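Local atomic coordinates of binding domain (Hc) of Paraclostridial Mosquitocidal Protein 1 (Paraclostridium bifermentans, PDB entry 6HOX), a protein that serves as the receptor-binding part of a botulinum-like neurotoxin that targets Anopheles mosquitoes, directing the toxin to host nerve cells. Residues L29-D34 with K61-N66; W94-R99 with F218-Q223; S163-H168 with R250-E255. All blocks are in the same frame, centred on the assembly; numbering follows the deposited sequence.

Interaction 1: residues L29-D34 with K61-N66; sequences LGVESD and KTIRLN
Leu29 and Val31 on strand 29-32 meet Ile63 and Lys61 on strand 61-66, the two axes approaching to 6.0 Å at 125°, with no direct backbone hydrogen bond between them. Both strands belong to the lectin-like jelly roll of the N-terminal half of the receptor-binding region, and both pair with strand 218-227. Side chains, with one water beside them, join the two. Leu29 and Ile63 cross at about a right angle, with the CD1 methyl of Ile63 set against the branch point of Leu29, 3.6 Å from CG. Val31 turns its CB toward the other strand, and its two methyls divide the work: CG1, anti to the backbone N (chi1 173°), packs on Lys61 CB at 3.8 Å, whereas CG2 lies over the backbone between Thr62 and Ile63. Branched aliphatic residues suit this largely buried contact, where their methyls can interlock; Ile36 of strand 35-38 touches Leu29, Val31 and Ile63 alike. Lys61 lends only the root of its chain, which bends at chi2, turning CD aside, and its end leads away to a salt bridge of NZ with Asp56. Beside the closest pair, Val31 and Lys61, a water accepts from Val31 N at 2.7 Å and lies 3.1 Å from Lys61 O.

Interaction 2: residues W94-R99 with F218-Q223; sequences WIRVPR and FIRLDQ
Arg96 and Arg220 face each other across an antiparallel pair of strands, 94-96 and 218-223, in the jelly-roll sheet. Two hydrogen-bonded pairs, Trp94 with Asp222 and Arg96 with Arg220, flank the non-hydrogen-bonded pair Ile95 with Leu221; Arg96 N donates to Arg220 O at 2.9 Å.

From CB, which lies near Arg220 O, the Arg96 chain runs extended from CG to NE alongside its partner. CG comes up to Arg220 NH2, and CD lies over the Arg220 guanidinium, 3.6 Å from NH2. NE passes the same NH2 but spends its proton on Asn164 O. At the tip, NH1 stands 3.2 Å from Arg220 NH1. The two guanidinium planes are only 8° apart, their centres separated by 3.9 Å. Arginine suits this stack because its flat cation exposes a weakly hydrated face while its N-H groups point outward to acceptors. The like charges are probably eased by the salt bridge of Arg220 NH2 to Asp441. Phe218 CE2 lies over the opposite face of Arg220, and a water accepts from Arg220 NE at 2.7 Å while donating to Arg96 O.

Farther along the chain, Pro98 CG rests over the face of the Phe218 ring, a CH-pi contact 4.0 Å from its centroid. On the face carrying Ile95 and Leu221, Ile95 CG1 packs on Ile219 CG2 at 3.7 Å, while Ile219 CD1 meets the methyls of Val97; branched aliphatic residues suit such dry packing.

Strand 89-96 thus runs between strands 218-227 and 167-174, while 218-227 is bordered in turn by 61-66; Trp94 also meets Tyr243, just past helix 233-241, edge to face.

Interaction 3: residues S163-H168 with R250-E255; sequences SNIWRH and RDFWGE
The boundary between the two halves of the receptor-binding region is bridged where Trp166, Ile165 and Asn164 of the jelly roll meet Trp253 and Glu255, in the loop between helix 233-241 and strand 263-267, within the C-terminal, trefoil-family part. The loop makes a type I turn from Asp251 to Gly254, and Asp251 OD1 accepts from Glu255 N to brace it. In this turn, Trp253 O accepts from Trp166 N at 2.9 Å. The Trp253 indole is sandwiched: Asn164 ND2, which donates to Asp441 OD2, stands 3.6 Å above one face, its amide plane tilted 65° from the ring, and Phe252 CD2 lies over the opposite face. Trp253 NE1 reaches Ser439 O. Ile165 adds an aliphatic contact, CD1 to Phe252 CE2 at 4.1 Å, and its N is held in an ST turn by Ser163 OG, which also bonds to Tyr160 O. Glycine suits position 254 because, at its backbone angles (phi 100°), a beta carbon would strike the Trp253 carbonyl oxygen and Trp166 CB as well.

At the Trp166 ring edge NE1 donates to Glu255 OE2 at 2.8 Å with an N-H...O angle of 171°; OE2 receives it on its anti lone pair and lies nearly in the ring plane. This gives a buried indole N-H a strong acceptor. That bond and the long, weak ion pair with Arg96 NH1 would favour a charged carboxylate, and the boundary combines aromatic packing with directional polar bonds.

Overall arrangement
Interactions 1 and 2 share strand 218-227: strand 61-66 borders it on one side and strand 89-96 on the other, with Leu65 N and Ile63 O probably bonded to its backbone. Interaction 1, whose centre lies about 17 Å from that of the chain, is aliphatic and ends in an exposed lysine. Interaction 2 is almost wholly buried and adds strand pairing and stacked cations. Interaction 3, centred about 2 Å from the chain's centre, lies between the two halves and uses one isolated backbone bond, indoles and a carboxylate in place of strand pairing. It joins interaction 2 through Asn164, whose backbone probably bonds to Val97 O and Arg96 NE, and more lightly interaction 1, where Thr62 touches Trp166.

Interaction 1: residues L29-D34 with K61-N66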
loop_
_atom_site.group_PDB
_atom_site.type_symbol
_atom_site.label_atom_id
_atom_site.label_comp_id
_atom_site.label_asym_id
_atom_site.label_seq_id
_atom_site.Cartn_x
_atom_site.Cartn_y
_atom_site.Cartn_z
ATOM N N LEU A 29 3.436 9.452 -16.314
ATOM C CA LEU A 29 2.431 8.593 -16.890
ATOM C C LEU A 29 1.323 8.372 -15.857
ATOM O O LEU A 29 1.590 7.891 -14.749
ATOM C CB LEU A 29 3.071 7.259 -17.280
ATOM C CG LEU A 29 2.132 6.213 -17.861
ATOM C CD1 LEU A 29 1.622 6.628 -19.227
ATOM C CD2 LEU A 29 2.825 4.864 -17.940
ATOM N N GLY A 30 0.091 8.697 -16.255
ATOM C CA GLY A 30 -1.059 8.526 -15.390
ATOM C C GLY A 30 -2.349 8.601 -16.173
ATOM O O GLY A 30 -2.347 8.546 -17.418
ATOM N N VAL A 31 -3.453 8.728 -15.433
ATOM C CA VAL A 31 -4.778 8.782 -16.007
ATOM C C VAL A 31 -5.331 10.169 -15.731
ATOM O O VAL A 31 -5.243 10.640 -14.619
ATOM C CB VAL A 31 -5.712 7.717 -15.400
ATOM C CG1 VAL A 31 -7.152 7.886 -15.877
ATOM C CG2 VAL A 31 -5.202 6.311 -15.671
ATOM N N GLU A 32 -5.942 10.780 -16.740
ATOM C CA GLU A 32 -6.696 11.997 -16.527
ATOM C C GLU A 32 -7.926 11.983 -17.429
ATOM O O GLU A 32 -7.811 11.713 -18.606
ATOM C CB GLU A 32 -5.827 13.209 -16.841
ATOM C CG GLU A 32 -6.401 14.505 -16.317
ATOM C CD GLU A 32 -5.839 15.687 -17.072
ATOM O OE1 GLU A 32 -5.135 16.513 -16.442
ATOM O OE2 GLU A 32 -6.073 15.748 -18.298
ATOM N N SER A 33 -9.098 12.262 -16.852
ATOM C CA SER A 33 -10.345 12.303 -17.620
ATOM C C SER A 33 -10.466 11.046 -18.485
ATOM O O SER A 33 -10.578 11.157 -19.715
ATOM C CB SER A 33 -10.403 13.532 -18.494
ATOM O OG SER A 33 -10.305 14.713 -17.722
ATOM N N ASP A 34 -10.386 9.870 -17.846
ATOM C CA ASP A 34 -10.669 8.574 -18.485
ATOM C C ASP A 34 -9.623 8.184 -19.532
ATOM O O ASP A 34 -9.880 7.254 -20.272
ATOM C CB ASP A 34 -11.996 8.561 -19.251
ATOM C CG ASP A 34 -13.217 8.850 -18.398
ATOM O OD1 ASP A 34 -13.144 8.618 -17.162
ATOM O OD2 ASP A 34 -14.235 9.305 -18.981
ATOM N N LYS A 61 -7.970 7.051 -10.678
ATOM C CA LYS A 61 -7.804 5.876 -11.512
ATOM C C LYS A 61 -6.312 5.559 -11.726
ATOM O O LYS A 61 -5.442 6.415 -11.620
ATOM C CB LYS A 61 -8.523 6.088 -12.848
ATOM C CG LYS A 61 -10.013 6.375 -12.727
ATOM C CD LYS A 61 -10.839 5.137 -12.444
ATOM C CE LYS A 61 -12.327 5.413 -12.510
ATOM N NZ LYS A 61 -13.142 4.260 -12.040
ATOM N N THR A 62 -6.042 4.293 -12.037
ATOM C CA THR A 62 -4.697 3.837 -12.295
ATOM C C THR A 62 -4.695 2.916 -13.518
ATOM O O THR A 62 -5.695 2.300 -13.863
ATOM C CB THR A 62 -4.120 3.150 -11.051
ATOM O OG1 THR A 62 -2.723 2.932 -11.255
ATOM C CG2 THR A 62 -4.812 1.844 -10.727
ATOM N N ILE A 63 -3.524 2.821 -14.140
ATOM C CA ILE A 63 -3.274 1.881 -15.193
ATOM C C ILE A 63 -3.167 0.480 -14.592
ATOM O O ILE A 63 -2.583 0.283 -13.518
ATOM C CB ILE A 63 -1.988 2.261 -15.946
ATOM C CG1 ILE A 63 -2.156 3.586 -16.692
ATOM C CG2 ILE A 63 -1.560 1.111 -16.843
ATOM C CD1 ILE A 63 -0.851 4.314 -16.967
ATOM N N ARG A 64 -3.733 -0.488 -15.319
ATOM C CA ARG A 64 -3.572 -1.891 -15.034
ATOM C C ARG A 64 -3.038 -2.600 -16.289
ATOM O O ARG A 64 -3.630 -2.495 -17.369
ATOM C CB ARG A 64 -4.900 -2.505 -14.586
ATOM C CG ARG A 64 -4.856 -4.026 -14.501
ATOM C CD ARG A 64 -6.134 -4.654 -13.949
ATOM N NE ARG A 64 -6.142 -6.111 -14.093
ATOM C CZ ARG A 64 -6.833 -6.955 -13.336
ATOM N NH1 ARG A 64 -7.535 -6.511 -12.306
ATOM N NH2 ARG A 64 -6.833 -8.244 -13.632
ATOM N N LEU A 65 -1.912 -3.301 -16.128
ATOM C CA LEU A 65 -1.293 -4.134 -17.152
ATOM C C LEU A 65 -1.531 -5.611 -16.824
ATOM O O LEU A 65 -1.199 -6.054 -15.741
ATOM C CB LEU A 65 0.207 -3.850 -17.168
ATOM C CG LEU A 65 0.619 -2.441 -17.593
ATOM C CD1 LEU A 65 2.139 -2.296 -17.556
ATOM C CD2 LEU A 65 0.113 -2.122 -18.989
ATOM N N ASN A 66 -2.060 -6.353 -17.797
ATOM C CA ASN A 66 -2.390 -7.768 -17.718
ATOM C C ASN A 66 -1.353 -8.562 -18.514
ATOM O O ASN A 66 -0.550 -7.987 -19.228
ATOM C CB ASN A 66 -3.810 -8.035 -18.240
ATOM C CG ASN A 66 -4.859 -7.374 -17.372
ATOM O OD1 ASN A 66 -4.732 -7.360 -16.146
ATOM N ND2 ASN A 66 -5.889 -6.811 -17.987
HETATM O O HOH W 1 -3.345 8.397 -12.787
#

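Interaction 2: residues W94-R99 with F218-Q223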
loop_
_atom_site.group_PDB
_atom_site.type_symbol
_atom_site.label_atom_id
_atom_site.label_comp_id
_atom_site.label_asym_id
_atom_site.label_seq_id
_atom_site.Cartn_x
_atom_site.Cartn_y
_atom_site.Cartn_z
ATOM N N TRP A 94 4.372 4.684 -8.469
ATOM C CA TRP A 94 3.547 3.876 -7.597
ATOM C C TRP A 94 3.294 2.547 -8.297
ATOM O O TRP A 94 2.947 2.540 -9.485
ATOM C CB TRP A 94 2.233 4.588 -7.292
ATOM C CG TRP A 94 2.356 5.661 -6.260
ATOM C CD1 TRP A 94 2.396 7.010 -6.462
ATOM C CD2 TRP A 94 2.444 5.465 -4.838
ATOM N NE1 TRP A 94 2.484 7.667 -5.265
ATOM C CE2 TRP A 94 2.506 6.747 -4.250
ATOM C CE3 TRP A 94 2.448 4.336 -4.005
ATOM C CZ2 TRP A 94 2.609 6.920 -2.871
ATOM C CZ3 TRP A 94 2.524 4.513 -2.639
ATOM C CH2 TRP A 94 2.600 5.789 -2.085
ATOM N N ILE A 95 3.453 1.454 -7.549
ATOM C CA ILE A 95 3.219 0.122 -8.044
ATOM C C ILE A 95 2.402 -0.666 -7.020
ATOM O O ILE A 95 2.591 -0.538 -5.802
ATOM C CB ILE A 95 4.543 -0.588 -8.393
ATOM C CG1 ILE A 95 4.290 -1.748 -9.361
ATOM C CG2 ILE A 95 5.297 -1.031 -7.150
ATOM C CD1 ILE A 95 5.561 -2.433 -9.843
ATOM N N ARG A 96 1.477 -1.474 -7.533
ATOM C CA ARG A 96 0.766 -2.438 -6.739
ATOM C C ARG A 96 0.874 -3.788 -7.446
ATOM O O ARG A 96 0.305 -3.968 -8.526
ATOM C CB ARG A 96 -0.690 -2.009 -6.541
ATOM C CG ARG A 96 -1.436 -2.798 -5.474
ATOM C CD ARG A 96 -2.867 -2.333 -5.336
ATOM N NE ARG A 96 -3.649 -3.133 -4.400
ATOM C CZ ARG A 96 -4.957 -2.988 -4.201
ATOM N NH1 ARG A 96 -5.663 -2.195 -4.986
ATOM N NH2 ARG A 96 -5.566 -3.653 -3.236
ATOM N N VAL A 97 1.655 -4.681 -6.843
ATOM C CA VAL A 97 1.911 -6.014 -7.317
ATOM C C VAL A 97 1.133 -7.010 -6.476
ATOM O O VAL A 97 1.221 -6.958 -5.249
ATOM C CB VAL A 97 3.410 -6.332 -7.238
ATOM C CG1 VAL A 97 3.716 -7.741 -7.721
ATOM C CG2 VAL A 97 4.239 -5.285 -7.975
ATOM N N PRO A 98 0.409 -7.982 -7.087
ATOM C CA PRO A 98 -0.397 -8.937 -6.322
ATOM C C PRO A 98 0.438 -9.684 -5.274
ATOM O O PRO A 98 1.626 -9.915 -5.472
ATOM C CB PRO A 98 -0.946 -9.890 -7.394
ATOM C CG PRO A 98 -1.012 -9.006 -8.618
ATOM C CD PRO A 98 0.271 -8.198 -8.538
ATOM N N ARG A 99 -0.209 -10.044 -4.170
ATOM C CA ARG A 99 0.419 -10.785 -3.109
ATOM C C ARG A 99 0.886 -12.139 -3.633
ATOM O O ARG A 99 0.143 -12.876 -4.278
ATOM C CB ARG A 99 -0.513 -11.047 -1.925
ATOM C CG ARG A 99 0.254 -11.440 -0.672
ATOM C CD ARG A 99 -0.487 -12.474 0.133
ATOM N NE ARG A 99 -0.565 -13.730 -0.587
ATOM C CZ ARG A 99 -1.695 -14.347 -0.880
ATOM N NH1 ARG A 99 -2.838 -13.878 -0.418
ATOM N NH2 ARG A 99 -1.677 -15.429 -1.637
ATOM N N PHE A 218 -0.876 -9.504 -13.004
ATOM C CA PHE A 218 -1.284 -8.192 -13.454
ATOM C C PHE A 218 -0.677 -7.167 -12.500
ATOM O O PHE A 218 -0.468 -7.443 -11.317
ATOM C CB PHE A 218 -2.811 -8.084 -13.526
ATOM C CG PHE A 218 -3.527 -8.098 -12.187
ATOM C CD1 PHE A 218 -3.788 -9.288 -11.528
ATOM C CD2 PHE A 218 -3.933 -6.916 -11.584
ATOM C CE1 PHE A 218 -4.445 -9.293 -10.301
ATOM C CE2 PHE A 218 -4.609 -6.919 -10.371
ATOM C CZ PHE A 218 -4.851 -8.111 -9.723
ATOM N N ILE A 219 -0.396 -5.977 -13.015
ATOM C CA ILE A 219 0.234 -4.951 -12.209
ATOM C C ILE A 219 -0.578 -3.672 -12.349
ATOM O O ILE A 219 -1.083 -3.381 -13.419
ATOM C CB ILE A 219 1.693 -4.739 -12.655
ATOM C CG1 ILE A 219 2.507 -6.034 -12.588
ATOM C CG2 ILE A 219 2.342 -3.615 -11.873
ATOM C CD1 ILE A 219 2.775 -6.522 -11.197
ATOM N N ARG A 220 -0.674 -2.910 -11.263
ATOM C CA ARG A 220 -1.232 -1.575 -11.317
ATOM C C ARG A 220 -0.087 -0.586 -11.100
ATOM O O ARG A 220 0.761 -0.774 -10.209
ATOM C CB ARG A 220 -2.406 -1.469 -10.338
ATOM C CG ARG A 220 -3.612 -2.265 -10.811
ATOM C CD ARG A 220 -4.618 -2.599 -9.733
ATOM N NE ARG A 220 -4.155 -3.641 -8.846
ATOM C CZ ARG A 220 -4.894 -4.196 -7.889
ATOM N NH1 ARG A 220 -6.155 -3.815 -7.730
ATOM N NH2 ARG A 220 -4.374 -5.135 -7.114
ATOM N N LEU A 221 -0.071 0.455 -11.936
ATOM C CA LEU A 221 1.072 1.366 -12.077
ATOM C C LEU A 221 0.549 2.800 -12.221
ATOM O O LEU A 221 -0.348 3.053 -13.030
ATOM C CB LEU A 221 1.867 0.903 -13.302
ATOM C CG LEU A 221 3.257 1.503 -13.513
ATOM C CD1 LEU A 221 4.247 1.013 -12.455
ATOM C CD2 LEU A 221 3.756 1.172 -14.916
ATOM N N ASP A 222 1.092 3.730 -11.428
ATOM C CA ASP A 222 0.619 5.098 -11.430
ATOM C C ASP A 222 1.778 6.077 -11.190
ATOM O O ASP A 222 2.715 5.803 -10.457
ATOM C CB ASP A 222 -0.526 5.288 -10.427
ATOM C CG ASP A 222 -1.322 6.568 -10.671
ATOM O OD1 ASP A 222 -1.390 6.993 -11.853
ATOM O OD2 ASP A 222 -1.845 7.147 -9.687
ATOM N N GLN A 223 1.672 7.256 -11.806
ATOM C CA GLN A 223 2.639 8.341 -11.649
ATOM C C GLN A 223 4.054 7.810 -11.943
ATOM O O GLN A 223 4.979 7.996 -11.133
ATOM C CB GLN A 223 2.554 8.966 -10.254
ATOM C CG GLN A 223 1.156 9.452 -9.862
ATOM C CD GLN A 223 0.677 10.568 -10.759
ATOM O OE1 GLN A 223 -0.335 10.460 -11.446
ATOM N NE2 GLN A 223 1.440 11.639 -10.806
HETATM O O HOH W 2 -2.051 -5.355 -9.089
#

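Interaction 3: residues S163-H168 with R250-E255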
loop_
_atom_site.group_PDB
_atom_site.type_symbol
_atom_site.label_atom_id
_atom_site.label_comp_id
_atom_site.label_asym_id
_atom_site.label_seq_id
_atom_site.Cartn_x
_atom_site.Cartn_y
_atom_site.Cartn_z
ATOM N N SER A 163 2.911 -7.940 -2.312
ATOM C CA SER A 163 2.134 -7.827 -1.083
ATOM C C SER A 163 0.686 -7.396 -1.363
ATOM O O SER A 163 -0.161 -7.435 -0.444
ATOM C CB SER A 163 2.777 -6.804 -0.204
ATOM O OG SER A 163 2.760 -5.544 -0.845
ATOM N N ASN A 164 0.439 -6.903 -2.585
ATOM C CA ASN A 164 -0.808 -6.256 -3.009
ATOM C C ASN A 164 -1.024 -4.896 -2.333
ATOM O O ASN A 164 -2.128 -4.326 -2.438
ATOM C CB ASN A 164 -2.045 -7.118 -2.772
ATOM C CG ASN A 164 -3.166 -6.791 -3.734
ATOM O OD1 ASN A 164 -2.911 -6.487 -4.895
ATOM N ND2 ASN A 164 -4.403 -6.844 -3.260
ATOM N N ILE A 165 0.019 -4.349 -1.701
ATOM C CA ILE A 165 -0.021 -3.028 -1.070
ATOM C C ILE A 165 0.679 -2.025 -1.992
ATOM O O ILE A 165 1.725 -2.312 -2.541
ATOM C CB ILE A 165 0.614 -3.068 0.336
ATOM C CG1 ILE A 165 -0.084 -4.070 1.251
ATOM C CG2 ILE A 165 0.638 -1.680 0.970
ATOM C CD1 ILE A 165 0.727 -4.474 2.449
ATOM N N TRP A 166 0.097 -0.832 -2.142
ATOM C CA TRP A 166 0.719 0.267 -2.930
ATOM C C TRP A 166 2.090 0.640 -2.352
ATOM O O TRP A 166 2.181 1.010 -1.183
ATOM C CB TRP A 166 -0.195 1.495 -2.965
ATOM C CG TRP A 166 -1.300 1.393 -3.972
ATOM C CD1 TRP A 166 -2.624 1.156 -3.743
ATOM C CD2 TRP A 166 -1.164 1.574 -5.394
ATOM N NE1 TRP A 166 -3.316 1.174 -4.922
ATOM C CE2 TRP A 166 -2.450 1.434 -5.952
ATOM C CE3 TRP A 166 -0.086 1.853 -6.242
ATOM C CZ2 TRP A 166 -2.682 1.541 -7.320
ATOM C CZ3 TRP A 166 -0.316 1.963 -7.599
ATOM C CH2 TRP A 166 -1.598 1.805 -8.130
ATOM N N ARG A 167 3.126 0.557 -3.191
ATOM C CA ARG A 167 4.497 0.919 -2.847
ATOM C C ARG A 167 4.982 2.023 -3.793
ATOM O O ARG A 167 4.719 1.980 -4.997
ATOM C CB ARG A 167 5.459 -0.260 -3.023
ATOM C CG ARG A 167 5.102 -1.522 -2.252
ATOM C CD ARG A 167 5.028 -1.328 -0.753
ATOM N NE ARG A 167 4.977 -2.628 -0.099
ATOM C CZ ARG A 167 4.482 -2.888 1.111
ATOM N NH1 ARG A 167 4.005 -1.926 1.893
ATOM N NH2 ARG A 167 4.479 -4.148 1.522
ATOM N N HIS A 168 5.726 2.983 -3.245
ATOM C CA HIS A 168 6.295 4.038 -4.039
ATOM C C HIS A 168 7.766 3.722 -4.221
ATOM O O HIS A 168 8.474 3.527 -3.230
ATOM C CB HIS A 168 6.120 5.423 -3.413
ATOM C CG HIS A 168 6.569 6.495 -4.345
ATOM N ND1 HIS A 168 7.815 7.061 -4.265
ATOM C CD2 HIS A 168 5.972 7.052 -5.419
ATOM C CE1 HIS A 168 7.964 7.939 -5.240
ATOM N NE2 HIS A 168 6.861 7.930 -5.979
ATOM N N ARG A 250 -6.571 6.076 5.054
ATOM C CA ARG A 250 -6.226 5.063 4.090
ATOM C C ARG A 250 -6.701 3.693 4.561
ATOM O O ARG A 250 -6.791 3.416 5.765
ATOM C CB ARG A 250 -4.702 5.030 3.913
ATOM C CG ARG A 250 -4.127 6.327 3.378
ATOM C CD ARG A 250 -4.176 6.352 1.876
ATOM N NE ARG A 250 -3.769 7.651 1.374
ATOM C CZ ARG A 250 -3.951 8.040 0.130
ATOM N NH1 ARG A 250 -4.301 7.152 -0.782
ATOM N NH2 ARG A 250 -3.793 9.310 -0.194
ATOM N N ASP A 251 -6.989 2.836 3.584
ATOM C CA ASP A 251 -7.183 1.433 3.841
ATOM C C ASP A 251 -5.830 0.709 3.811
ATOM O O ASP A 251 -4.788 1.296 3.551
ATOM C CB ASP A 251 -8.226 0.817 2.902
ATOM C CG ASP A 251 -7.828 0.673 1.445
ATOM O OD1 ASP A 251 -6.609 0.673 1.149
ATOM O OD2 ASP A 251 -8.754 0.543 0.614
ATOM N N PHE A 252 -5.888 -0.581 4.141
ATOM C CA PHE A 252 -4.767 -1.470 4.297
ATOM C C PHE A 252 -3.883 -1.493 3.036
ATOM O O PHE A 252 -2.647 -1.676 3.150
ATOM C CB PHE A 252 -5.315 -2.865 4.603
ATOM C CG PHE A 252 -4.257 -3.911 4.824
ATOM C CD1 PHE A 252 -3.675 -4.065 6.078
ATOM C CD2 PHE A 252 -3.825 -4.705 3.782
ATOM C CE1 PHE A 252 -2.697 -5.019 6.286
ATOM C CE2 PHE A 252 -2.842 -5.657 3.989
ATOM C CZ PHE A 252 -2.293 -5.824 5.239
ATOM N N TRP A 253 -4.515 -1.341 1.860
ATOM C CA TRP A 253 -3.845 -1.403 0.580
ATOM C C TRP A 253 -3.163 -0.075 0.227
ATOM O O TRP A 253 -2.349 -0.054 -0.714
ATOM C CB TRP A 253 -4.823 -1.785 -0.532
ATOM C CG TRP A 253 -5.650 -3.012 -0.298
ATOM C CD1 TRP A 253 -7.014 -3.073 -0.347
ATOM C CD2 TRP A 253 -5.191 -4.352 -0.031
ATOM N NE1 TRP A 253 -7.438 -4.355 -0.142
ATOM C CE2 TRP A 253 -6.347 -5.167 0.051
ATOM C CE3 TRP A 253 -3.934 -4.949 0.108
ATOM C CZ2 TRP A 253 -6.281 -6.536 0.318
ATOM C CZ3 TRP A 253 -3.868 -6.304 0.384
ATOM C CH2 TRP A 253 -5.026 -7.084 0.478
ATOM N N GLY A 254 -3.544 1.023 0.906
ATOM C CA GLY A 254 -3.021 2.367 0.620
ATOM C C GLY A 254 -3.952 3.238 -0.223
ATOM O O GLY A 254 -3.531 4.323 -0.685
ATOM N N GLU A 255 -5.203 2.783 -0.397
ATOM C CA GLU A 255 -6.254 3.507 -1.116
ATOM C C GLU A 255 -7.107 4.293 -0.126
ATOM O O GLU A 255 -7.065 4.051 1.074
ATOM C CB GLU A 255 -7.051 2.530 -1.977
ATOM C CG GLU A 255 -6.131 1.757 -2.909
ATOM C CD GLU A 255 -6.796 1.191 -4.148
ATOM O OE1 GLU A 255 -8.003 0.902 -4.097
ATOM O OE2 GLU A 255 -6.091 1.026 -5.153
#